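Local coordinates for protein folylpolyglutamate synthase/dihydrofolate synthase (Thermotoga maritima, PDB 1O5Z) that probably catalyses the ATP-dependent addition of L-glutamate to 7,8-dihydropteroate and to tetrahydrofolyl polyglutamates in folate biosynthesis, at residues A[68-73]-A[280-285]; A[170-175]-A[204-209]; A[346-351]-A[370-375]; A[360-365]-A[392-397]. All coordinates share one frame; numbering follows the deposited sequence.

Contact 1: residues A[68-73]-A[280-285]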
# COMPACT_ATOMS: atom_id res chain seq x y z
N ASN A 68 -7.07 -2.90 0.44
CA ASN A 68 -7.84 -1.96 1.25
C ASN A 68 -9.30 -1.94 0.85
O ASN A 68 -10.16 -1.97 1.70
CB ASN A 68 -7.28 -0.55 1.13
CG ASN A 68 -7.88 0.38 2.13
OD1 ASN A 68 -8.77 1.17 1.79
ND2 ASN A 68 -7.42 0.27 3.39
N MET A 69 -9.55 -1.88 -0.45
CA MET A 69 -10.91 -1.90 -0.97
C MET A 69 -11.66 -3.21 -0.59
O MET A 69 -12.82 -3.20 -0.14
CB MET A 69 -10.85 -1.75 -2.46
CG MET A 69 -10.45 -0.35 -2.92
SD MET A 69 -10.26 -0.31 -4.73
CE MET A 69 -9.62 1.33 -5.03
N VAL A 70 -10.97 -4.33 -0.77
CA VAL A 70 -11.50 -5.61 -0.38
C VAL A 70 -11.80 -5.65 1.11
O VAL A 70 -12.89 -6.06 1.49
CB VAL A 70 -10.58 -6.76 -0.85
CG1 VAL A 70 -11.02 -8.04 -0.28
CG2 VAL A 70 -10.65 -6.88 -2.35
N SER A 71 -10.87 -5.22 1.95
CA SER A 71 -11.11 -5.24 3.40
C SER A 71 -12.25 -4.36 3.73
O SER A 71 -13.04 -4.72 4.51
CB SER A 71 -9.93 -4.73 4.24
OG SER A 71 -8.75 -5.37 3.80
N ASN A 72 -12.24 -3.14 3.22
CA ASN A 72 -13.27 -2.18 3.53
C ASN A 72 -14.66 -2.64 3.17
O ASN A 72 -15.59 -2.44 3.96
CB ASN A 72 -12.94 -0.82 2.92
CG ASN A 72 -12.16 0.01 3.90
OD1 ASN A 72 -12.68 0.28 5.00
ND2 ASN A 72 -10.92 0.34 3.59
N ILE A 73 -14.80 -3.35 2.06
CA ILE A 73 -16.10 -3.84 1.65
C ILE A 73 -16.60 -4.96 2.61
O ILE A 73 -17.77 -4.99 3.01
CB ILE A 73 -16.06 -4.35 0.22
CG1 ILE A 73 -15.89 -3.17 -0.75
CG2 ILE A 73 -17.36 -5.14 -0.13
CD1 ILE A 73 -15.57 -3.62 -2.18
N LEU A 280 -13.66 -5.87 -6.82
CA LEU A 280 -14.99 -6.41 -6.91
C LEU A 280 -14.94 -7.78 -7.56
O LEU A 280 -15.60 -8.71 -7.09
CB LEU A 280 -15.93 -5.47 -7.69
CG LEU A 280 -16.16 -4.05 -7.09
CD1 LEU A 280 -17.29 -3.27 -7.81
CD2 LEU A 280 -16.46 -4.13 -5.65
N LYS A 281 -14.15 -7.92 -8.63
CA LYS A 281 -13.92 -9.28 -9.17
C LYS A 281 -13.29 -10.19 -8.12
O LYS A 281 -13.70 -11.31 -7.97
CB LYS A 281 -13.08 -9.27 -10.44
CG LYS A 281 -13.03 -10.61 -11.29
CD LYS A 281 -14.12 -11.71 -11.00
CE LYS A 281 -15.35 -11.56 -11.76
NZ LYS A 281 -16.46 -12.42 -11.18
N THR A 282 -12.30 -9.71 -7.38
CA THR A 282 -11.70 -10.53 -6.40
C THR A 282 -12.78 -11.08 -5.48
O THR A 282 -12.85 -12.27 -5.23
CB THR A 282 -10.69 -9.71 -5.65
OG1 THR A 282 -9.56 -9.43 -6.53
CG2 THR A 282 -10.11 -10.51 -4.44
N LEU A 283 -13.68 -10.20 -5.08
CA LEU A 283 -14.78 -10.52 -4.16
C LEU A 283 -15.84 -11.43 -4.79
O LEU A 283 -16.32 -12.38 -4.13
CB LEU A 283 -15.42 -9.21 -3.62
CG LEU A 283 -14.58 -8.49 -2.53
CD1 LEU A 283 -15.13 -7.13 -2.13
CD2 LEU A 283 -14.45 -9.33 -1.32
N GLU A 284 -16.19 -11.18 -6.04
CA GLU A 284 -17.07 -12.12 -6.76
C GLU A 284 -16.49 -13.54 -6.83
O GLU A 284 -17.17 -14.52 -6.50
CB GLU A 284 -17.34 -11.61 -8.18
CG GLU A 284 -18.16 -10.32 -8.23
CD GLU A 284 -18.46 -9.86 -9.64
OE1 GLU A 284 -17.77 -10.25 -10.60
OE2 GLU A 284 -19.42 -9.10 -9.79
N ALA A 285 -15.21 -13.64 -7.21
CA ALA A 285 -14.50 -14.92 -7.41
C ALA A 285 -14.40 -15.76 -6.16
O ALA A 285 -14.11 -16.95 -6.19
CB ALA A 285 -13.10 -14.64 -7.94

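Contact 2: residues A[170-175]-A[204-209]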
# COMPACT_ATOMS: atom_id res chain seq x y z
N PRO A 170 -5.80 -19.20 -0.10
CA PRO A 170 -6.86 -18.22 -0.03
C PRO A 170 -8.13 -18.62 -0.76
O PRO A 170 -8.16 -19.62 -1.48
CB PRO A 170 -6.22 -17.00 -0.71
CG PRO A 170 -5.31 -17.55 -1.71
CD PRO A 170 -4.84 -18.89 -1.19
N LEU A 171 -9.16 -17.81 -0.60
CA LEU A 171 -10.36 -17.97 -1.39
C LEU A 171 -10.15 -17.46 -2.84
O LEU A 171 -10.83 -17.89 -3.78
CB LEU A 171 -11.51 -17.20 -0.71
CG LEU A 171 -11.91 -17.66 0.69
CD1 LEU A 171 -12.90 -16.66 1.27
CD2 LEU A 171 -12.52 -19.04 0.62
N CYS A 172 -9.20 -16.55 -2.99
CA CYS A 172 -8.89 -15.95 -4.26
C CYS A 172 -7.51 -15.37 -4.15
O CYS A 172 -7.11 -14.89 -3.09
CB CYS A 172 -9.87 -14.81 -4.54
SG CYS A 172 -9.76 -14.17 -6.23
N SER A 173 -6.77 -15.44 -5.25
CA SER A 173 -5.44 -14.84 -5.42
C SER A 173 -5.60 -13.79 -6.51
O SER A 173 -6.18 -14.06 -7.57
CB SER A 173 -4.42 -15.88 -5.88
OG SER A 173 -4.41 -16.98 -5.00
N THR A 174 -5.11 -12.60 -6.22
CA THR A 174 -5.20 -11.47 -7.12
C THR A 174 -3.82 -10.98 -7.47
O THR A 174 -2.97 -10.80 -6.58
CB THR A 174 -6.00 -10.37 -6.43
OG1 THR A 174 -7.29 -10.91 -6.10
CG2 THR A 174 -6.26 -9.12 -7.37
N ILE A 175 -3.56 -10.83 -8.77
CA ILE A 175 -2.36 -10.14 -9.21
C ILE A 175 -2.78 -8.88 -9.95
O ILE A 175 -3.19 -8.92 -11.12
CB ILE A 175 -1.49 -11.06 -10.06
CG1 ILE A 175 -1.06 -12.28 -9.22
CG2 ILE A 175 -0.24 -10.29 -10.54
CD1 ILE A 175 -0.42 -13.42 -9.99
N ARG A 204 -6.76 -24.86 -7.72
CA ARG A 204 -8.21 -24.67 -7.73
C ARG A 204 -8.66 -23.32 -7.21
O ARG A 204 -9.83 -23.03 -7.27
CB ARG A 204 -8.90 -25.77 -6.93
CG ARG A 204 -8.68 -27.12 -7.51
CD ARG A 204 -9.73 -27.48 -8.49
NE ARG A 204 -9.32 -28.62 -9.30
CZ ARG A 204 -10.05 -29.13 -10.27
NH1 ARG A 204 -11.25 -28.61 -10.54
NH2 ARG A 204 -9.59 -30.16 -10.98
N VAL A 205 -7.75 -22.49 -6.75
CA VAL A 205 -8.12 -21.20 -6.20
C VAL A 205 -8.16 -20.27 -7.37
O VAL A 205 -7.21 -20.20 -8.13
CB VAL A 205 -7.07 -20.67 -5.18
CG1 VAL A 205 -7.32 -19.22 -4.80
CG2 VAL A 205 -7.05 -21.55 -3.94
N PRO A 206 -9.23 -19.53 -7.54
CA PRO A 206 -9.29 -18.60 -8.67
C PRO A 206 -8.19 -17.54 -8.61
O PRO A 206 -7.59 -17.29 -7.55
CB PRO A 206 -10.66 -17.94 -8.53
CG PRO A 206 -11.04 -18.17 -7.08
CD PRO A 206 -10.48 -19.52 -6.74
N LEU A 207 -7.92 -16.97 -9.78
CA LEU A 207 -6.98 -15.85 -9.92
C LEU A 207 -7.73 -14.70 -10.59
O LEU A 207 -8.42 -14.89 -11.62
CB LEU A 207 -5.81 -16.25 -10.83
CG LEU A 207 -5.03 -15.08 -11.46
CD1 LEU A 207 -4.29 -14.27 -10.36
CD2 LEU A 207 -4.06 -15.60 -12.52
N VAL A 208 -7.54 -13.50 -10.03
CA VAL A 208 -8.01 -12.27 -10.65
C VAL A 208 -6.85 -11.35 -10.99
O VAL A 208 -5.98 -11.12 -10.16
CB VAL A 208 -8.96 -11.55 -9.72
CG1 VAL A 208 -9.45 -10.25 -10.35
CG2 VAL A 208 -10.09 -12.46 -9.40
N THR A 209 -6.85 -10.81 -12.21
CA THR A 209 -5.83 -9.84 -12.62
C THR A 209 -6.32 -8.60 -13.39
O THR A 209 -7.25 -8.65 -14.23
CB THR A 209 -4.64 -10.55 -13.35
OG1 THR A 209 -3.58 -9.61 -13.62
CG2 THR A 209 -5.06 -11.13 -14.69
O HOH W 1 -4.98 -18.99 -7.14

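Contact 3: residues A[346-351]-A[370-375]. With SO4 (sulfate ion), chain E.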
# COMPACT_ATOMS: atom_id res chain seq x y z
N SER A 346 1.25 24.92 -5.35
CA SER A 346 2.52 25.08 -4.69
C SER A 346 3.07 23.67 -4.46
O SER A 346 2.31 22.73 -4.38
CB SER A 346 2.35 25.81 -3.35
OG SER A 346 1.96 27.14 -3.54
N LEU A 347 4.39 23.54 -4.44
CA LEU A 347 5.09 22.29 -4.32
C LEU A 347 5.95 22.41 -3.11
O LEU A 347 6.72 23.36 -3.01
CB LEU A 347 6.05 22.09 -5.48
CG LEU A 347 6.92 20.84 -5.48
CD1 LEU A 347 6.11 19.54 -5.41
CD2 LEU A 347 7.68 20.89 -6.78
N VAL A 348 5.82 21.43 -2.22
CA VAL A 348 6.77 21.22 -1.15
C VAL A 348 7.44 19.89 -1.47
O VAL A 348 6.79 18.84 -1.46
CB VAL A 348 6.09 21.25 0.22
CG1 VAL A 348 7.10 21.00 1.36
CG2 VAL A 348 5.34 22.61 0.40
N ILE A 349 8.75 19.96 -1.77
CA ILE A 349 9.53 18.80 -2.21
C ILE A 349 10.82 18.53 -1.37
O ILE A 349 11.57 19.43 -1.04
CB ILE A 349 9.76 18.87 -3.75
CG1 ILE A 349 10.27 17.53 -4.31
CG2 ILE A 349 10.67 20.05 -4.15
CD1 ILE A 349 9.96 17.36 -5.75
N GLY A 350 10.96 17.28 -0.94
CA GLY A 350 12.18 16.83 -0.27
C GLY A 350 12.51 15.49 -0.87
O GLY A 350 11.66 14.63 -0.96
N ILE A 351 13.73 15.32 -1.33
CA ILE A 351 14.14 14.07 -1.90
C ILE A 351 15.43 13.69 -1.25
O ILE A 351 16.28 14.55 -1.07
CB ILE A 351 14.36 14.19 -3.44
CG1 ILE A 351 13.24 14.95 -4.12
CG2 ILE A 351 14.52 12.79 -4.08
CD1 ILE A 351 13.56 15.29 -5.51
N ARG A 370 4.73 27.99 -7.22
CA ARG A 370 5.63 28.22 -6.12
C ARG A 370 6.25 26.89 -5.74
O ARG A 370 5.55 25.87 -5.66
CB ARG A 370 4.87 28.78 -4.93
CG ARG A 370 5.72 29.14 -3.74
CD ARG A 370 4.91 29.71 -2.61
NE ARG A 370 5.72 29.95 -1.42
CZ ARG A 370 5.23 30.07 -0.21
NH1 ARG A 370 3.94 29.93 -0.02
NH2 ARG A 370 6.03 30.28 0.82
N VAL A 371 7.58 26.91 -5.56
CA VAL A 371 8.34 25.73 -5.27
C VAL A 371 9.16 25.99 -4.01
O VAL A 371 9.89 26.98 -3.89
CB VAL A 371 9.23 25.28 -6.46
CG1 VAL A 371 10.04 24.02 -6.10
CG2 VAL A 371 8.37 25.03 -7.70
N ILE A 372 8.97 25.08 -3.07
CA ILE A 372 9.63 25.08 -1.80
C ILE A 372 10.32 23.73 -1.64
O ILE A 372 9.68 22.71 -1.66
CB ILE A 372 8.61 25.24 -0.67
CG1 ILE A 372 7.78 26.51 -0.86
CG2 ILE A 372 9.32 25.20 0.68
CD1 ILE A 372 6.61 26.58 0.09
N VAL A 373 11.64 23.75 -1.51
CA VAL A 373 12.43 22.58 -1.24
C VAL A 373 12.55 22.55 0.27
O VAL A 373 12.78 23.57 0.92
CB VAL A 373 13.85 22.70 -1.86
CG1 VAL A 373 14.64 21.43 -1.63
CG2 VAL A 373 13.76 23.01 -3.37
N THR A 374 12.43 21.36 0.82
CA THR A 374 12.46 21.17 2.27
C THR A 374 13.33 19.99 2.60
O THR A 374 13.72 19.26 1.70
CB THR A 374 11.02 20.98 2.77
OG1 THR A 374 11.03 21.13 4.18
CG2 THR A 374 10.47 19.59 2.51
N ARG A 375 13.69 19.82 3.86
CA ARG A 375 14.48 18.64 4.24
C ARG A 375 13.63 17.43 4.59
O ARG A 375 12.83 17.51 5.49
CB ARG A 375 15.33 18.91 5.47
CG ARG A 375 16.32 19.93 5.30
CD ARG A 375 17.18 20.01 6.47
NE ARG A 375 18.02 18.83 6.56
CZ ARG A 375 19.28 18.78 6.14
NH1 ARG A 375 19.84 19.84 5.58
NH2 ARG A 375 19.96 17.65 6.26
S SO4 E . 23.27 18.25 4.34
O1 SO4 E . 21.97 18.02 3.69
O2 SO4 E . 23.23 19.67 4.74
O3 SO4 E . 24.31 18.15 3.31
O4 SO4 E . 23.44 17.22 5.38
O HOH W 2 15.26 17.06 1.13

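Contact 4: residues A[360-365]-A[392-397]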
# COMPACT_ATOMS: atom_id res chain seq x y z
N ILE A 360 13.64 13.48 -11.19
CA ILE A 360 12.35 13.76 -10.51
C ILE A 360 11.91 15.21 -10.65
O ILE A 360 10.76 15.48 -11.00
CB ILE A 360 12.39 13.38 -8.98
CG1 ILE A 360 12.52 11.87 -8.77
CG2 ILE A 360 11.14 13.92 -8.24
CD1 ILE A 360 13.01 11.52 -7.36
N LEU A 361 12.82 16.14 -10.34
CA LEU A 361 12.51 17.59 -10.33
C LEU A 361 12.03 18.09 -11.70
O LEU A 361 11.16 18.95 -11.81
CB LEU A 361 13.75 18.42 -9.90
CG LEU A 361 14.18 18.30 -8.45
CD1 LEU A 361 15.57 18.89 -8.15
CD2 LEU A 361 13.15 18.94 -7.59
N ARG A 362 12.61 17.50 -12.72
CA ARG A 362 12.30 17.84 -14.08
C ARG A 362 10.89 17.55 -14.48
O ARG A 362 10.37 18.16 -15.41
CB ARG A 362 13.20 17.04 -14.98
CG ARG A 362 14.68 17.41 -14.88
CD ARG A 362 15.61 16.45 -15.60
NE ARG A 362 15.95 16.90 -16.94
CZ ARG A 362 17.00 17.67 -17.21
NH1 ARG A 362 17.83 18.10 -16.26
NH2 ARG A 362 17.24 18.04 -18.45
N LYS A 363 10.25 16.59 -13.82
CA LYS A 363 8.84 16.27 -14.10
C LYS A 363 7.93 17.45 -13.75
O LYS A 363 6.89 17.67 -14.39
CB LYS A 363 8.40 15.01 -13.35
CG LYS A 363 9.22 13.75 -13.67
CD LYS A 363 9.43 13.53 -15.17
CE LYS A 363 10.26 12.28 -15.43
NZ LYS A 363 10.37 11.94 -16.85
N TYR A 364 8.37 18.22 -12.76
CA TYR A 364 7.55 19.24 -12.14
C TYR A 364 7.68 20.63 -12.71
O TYR A 364 7.07 21.57 -12.17
CB TYR A 364 7.85 19.27 -10.64
CG TYR A 364 7.49 18.00 -9.99
CD1 TYR A 364 8.37 17.36 -9.15
CD2 TYR A 364 6.26 17.39 -10.25
CE1 TYR A 364 8.06 16.18 -8.57
CE2 TYR A 364 5.94 16.19 -9.66
CZ TYR A 364 6.84 15.59 -8.82
OH TYR A 364 6.53 14.40 -8.20
N THR A 365 8.43 20.77 -13.80
CA THR A 365 8.59 22.06 -14.42
C THR A 365 7.27 22.49 -15.06
O THR A 365 6.53 21.67 -15.57
CB THR A 365 9.79 22.08 -15.46
OG1 THR A 365 9.57 21.20 -16.60
CG2 THR A 365 11.08 21.59 -14.80
N LYS A 392 17.06 24.80 -8.38
CA LYS A 392 17.34 26.11 -8.95
C LYS A 392 17.74 26.04 -10.42
O LYS A 392 17.49 26.98 -11.17
CB LYS A 392 18.38 26.85 -8.13
CG LYS A 392 17.81 27.41 -6.82
CD LYS A 392 18.89 27.93 -5.88
CE LYS A 392 18.29 28.80 -4.79
NZ LYS A 392 19.24 29.00 -3.63
N LYS A 393 18.35 24.93 -10.83
CA LYS A 393 18.53 24.60 -12.28
C LYS A 393 17.22 24.51 -13.11
O LYS A 393 17.25 24.74 -14.33
CB LYS A 393 19.27 23.27 -12.40
CG LYS A 393 20.57 23.34 -13.16
CD LYS A 393 21.28 22.00 -13.10
CE LYS A 393 22.32 21.86 -14.18
NZ LYS A 393 22.40 20.44 -14.65
N PHE A 394 16.08 24.18 -12.47
CA PHE A 394 14.74 24.07 -13.12
C PHE A 394 13.66 25.14 -12.85
O PHE A 394 12.71 25.16 -13.61
CB PHE A 394 14.08 22.72 -12.79
CG PHE A 394 14.97 21.58 -13.05
CD1 PHE A 394 15.72 21.04 -12.04
CD2 PHE A 394 15.09 21.08 -14.32
CE1 PHE A 394 16.61 20.00 -12.29
CE2 PHE A 394 15.98 20.05 -14.59
CZ PHE A 394 16.75 19.51 -13.56
N PHE A 395 13.74 25.98 -11.82
CA PHE A 395 12.63 26.93 -11.53
C PHE A 395 13.15 28.27 -11.01
O PHE A 395 14.04 28.28 -10.19
CB PHE A 395 11.63 26.42 -10.43
CG PHE A 395 11.37 24.90 -10.38
CD1 PHE A 395 12.16 24.05 -9.58
CD2 PHE A 395 10.27 24.34 -11.03
CE1 PHE A 395 11.92 22.68 -9.52
CE2 PHE A 395 10.02 22.97 -10.93
CZ PHE A 395 10.83 22.15 -10.16
N LYS A 396 12.54 29.38 -11.40
CA LYS A 396 12.97 30.71 -10.90
C LYS A 396 12.56 30.88 -9.44
O LYS A 396 13.19 31.57 -8.63
CB LYS A 396 12.35 31.84 -11.74
N ASN A 397 11.47 30.21 -9.13
CA ASN A 397 10.85 30.22 -7.83
C ASN A 397 11.80 30.01 -6.61
O ASN A 397 11.77 30.77 -5.61
CB ASN A 397 9.73 29.11 -7.80
CG ASN A 397 8.83 29.09 -9.12
OD1 ASN A 397 8.51 30.14 -9.70
ND2 ASN A 397 8.46 27.89 -9.57

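Contact 1: residues A[68-73]-A[280-285]
Leu-283 reaches across to helix 63-77 and divides its two methyls between Ile-73 and Val-70. CD1 takes the isoleucine, lying 3.5 Å from Ile-73 CD1 and 3.6 Å from Ile-73 CG2. CD2 goes to the valine, with Leu-283 CD2 and Val-70 CG1 3.8 Å apart; these two side chains run antiparallel alongside one another. Ile-73 CG1 stands anti to its carbonyl carbon (chi1 -70°), and CD1 at the tip of the branch touches both leucines: besides Leu-283 CD1 it meets Leu-280 CD2 at 3.6 Å, the two side chains nearly perpendicular. Leu-280 sets out from the far side of its helix, yet its CD2 methyl still gets to the interface. At the other end the packing thins out, and Val-70 CG2 is 4.2 Å from Thr-282 CG2. No hydrogen bond links the two segments, so methyl groups alone carry the grip. Thr-282 OG1, at the edge, is hydrogen-bonded to Val-278 O in its own helix and to Thr-174 OG1, the latter tying helix 271-286 to strand 173-175. Ile-295 and Leu-299 of helix 292-301 press on Ile-73 and help close the hydrophobic cluster. The segment axes approach to 9.8 Å and cross at -55°. This is helix-on-helix core packing in a P-loop NTPase-type domain, the Mur ligase middle domain, where helix 63-77 follows what is probably the glycine-rich nucleotide-binding P-loop.

Contact 2: residues A[170-175]-A[204-209]
Thr-209 holds OG1 anti to its own backbone N (chi1 -174°), a setting that carries the hydroxyl to Ile-175 O at 2.6 Å, while Cys-172 has SG anti to N (chi1 -170°) and meets Val-208 CG2 at 3.6 Å. The hydroxyl adds a side-chain bond to the three backbone ones: Ser-173 N to Pro-206 O at 3.1 Å, Val-208 N to Ser-173 O at 2.9 Å, and Ile-175 N to Val-208 O at 2.8 Å. An alanine in place of Thr-209 would probably leave Ile-175 O and the Glu-211 N-H without the hydroxyl that joins them. On the face of Ser-173 and Ile-175, Leu-207 CD1 reaches over to Ile-175 CG1, 4.0 Å away, and Met-220 of helix 214-227 covers both. Before the strands begin, Val-205 sets its methyls against Pro-170, with CG2 3.3 Å from Pro-170 O. A water lies within hydrogen-bonding distance of Ser-173 OG and Val-205 O, and the serine hydroxyl is also bonded to Ile-200 O. The strands run parallel, 22° apart, and helix 190-197 lies between them in the chain: a beta-alpha-beta connection in the largely parallel sheet of the P-loop NTPase-type Mur ligase middle domain.

Contact 3: residues A[346-351]-A[370-375]
Ile-349, Ile-372 and Leu-347 bury the most surface here, and all three work through backbone and side chain at once. Leu-347 brackets Val-371: its N donates to Arg-370 O, and its O accepts from Ile-372 N at 2.8 Å. Two residues on, Ile-349 brackets Val-373 in the same way, with Ile-349 N 2.9 Å from Ile-372 O and Thr-374 N 2.8 Å from Ile-349 O. This is regular parallel pairing, the segments only 13° apart. Leu-347 lies alongside Val-371, with CD2 4.0 Å from Val-371 CG1. Ile-349 CG1 is anti to N (chi1 -166°); CG2, set between N and the carbonyl carbon, rests 3.8 Å from Ile-372 O. On the reverse face Ile-372 runs beside Val-348, and its CD1 also sits 3.6 Å above the guanidinium plane of Arg-370, toward the rim. That guanidinium is held by a salt bridge to Glu-399 and a hydrogen bond to Ser-410 O. Beyond the strand, Arg-375 points its guanidinium at a sulfate through weak bonds, the shortest from NH2 to O1 at 3.3 Å. An alanine here would probably leave the sulfate, itself likely a crystallisation ion, to Met-384 N and Asn-385 ND2, without the positive charge beside it. With helix 357-361 the two strands form a beta-alpha-beta unit of the glutamate ligase domain. Strand 414-418 pairs with 345-349 on the side away from 370-373. Ala-407 of helix 404-409 covers the Val-348 and Ile-372 face, while Leu-387 and Ala-391 of helix 384-394 pack on Val-373 across the sheet.

Contact 4: residues A[360-365]-A[392-397]
Phe-394 and Phe-395 bring the end of helix 384-394 against Leu-361, Tyr-364 and Thr-365, joining two helical segments on one side of the sheet in the alpha/beta C-terminal domain of a Mur ligase-type fold. The two rings do different jobs. Phe-394 sets out toward the partner segment, and its CD1 is 3.9 Å from Leu-361 CB. Thr-365 closes on the same residue from its methyl side: with OG1 between the backbone N and the carbonyl carbon (chi1 65°), CG2 lies anti to the carbonyl carbon and meets Phe-394 CB at 3.8 Å. The hydroxyl itself makes a weak bond back to Arg-362 O. The arginine chain also runs beside the Phe-394 ring, but the modelled approach is too short to be trusted in detail. Phe-395 departs from a staggered rotamer, with chi1 at -34°, and its ring is driven into the turn after helix 357-361. Phe-394 CB lies 3.9 Å above one face of that ring, toward its rim, and Val-371 of the sheet touches it too. Its far end meets backbone oxygens: CZ is 3.6 Å from Leu-361 O, which also accepts Tyr-364 N, and CE2 is 3.5 Å from Tyr-364 O, which lies at the ring edge near its plane.

Overall arrangement
The four contacts fall into two pairs, one in each Mur ligase-type domain. Contacts 1 and 2 have centres about 12 Å apart and are joined by a probable hydrogen bond between Thr-282 OG1 and Thr-174 OG1, 2.7 Å long, with Lys-281 also packing on Val-208. Contacts 3 and 4, centres about 10 Å apart, interlock along the chain: Ile-349 CD1 touches Tyr-364 CE1 at 3.6 Å, so the turn around Tyr-364 packs against the strand bearing Ile-349. Between the pairs the centres are about 37 to 43 Å apart, on opposite sides of the chain's centre. Contact 1 includes the helix after the probable nucleotide-binding P-loop; the sulfate belongs to contact 3.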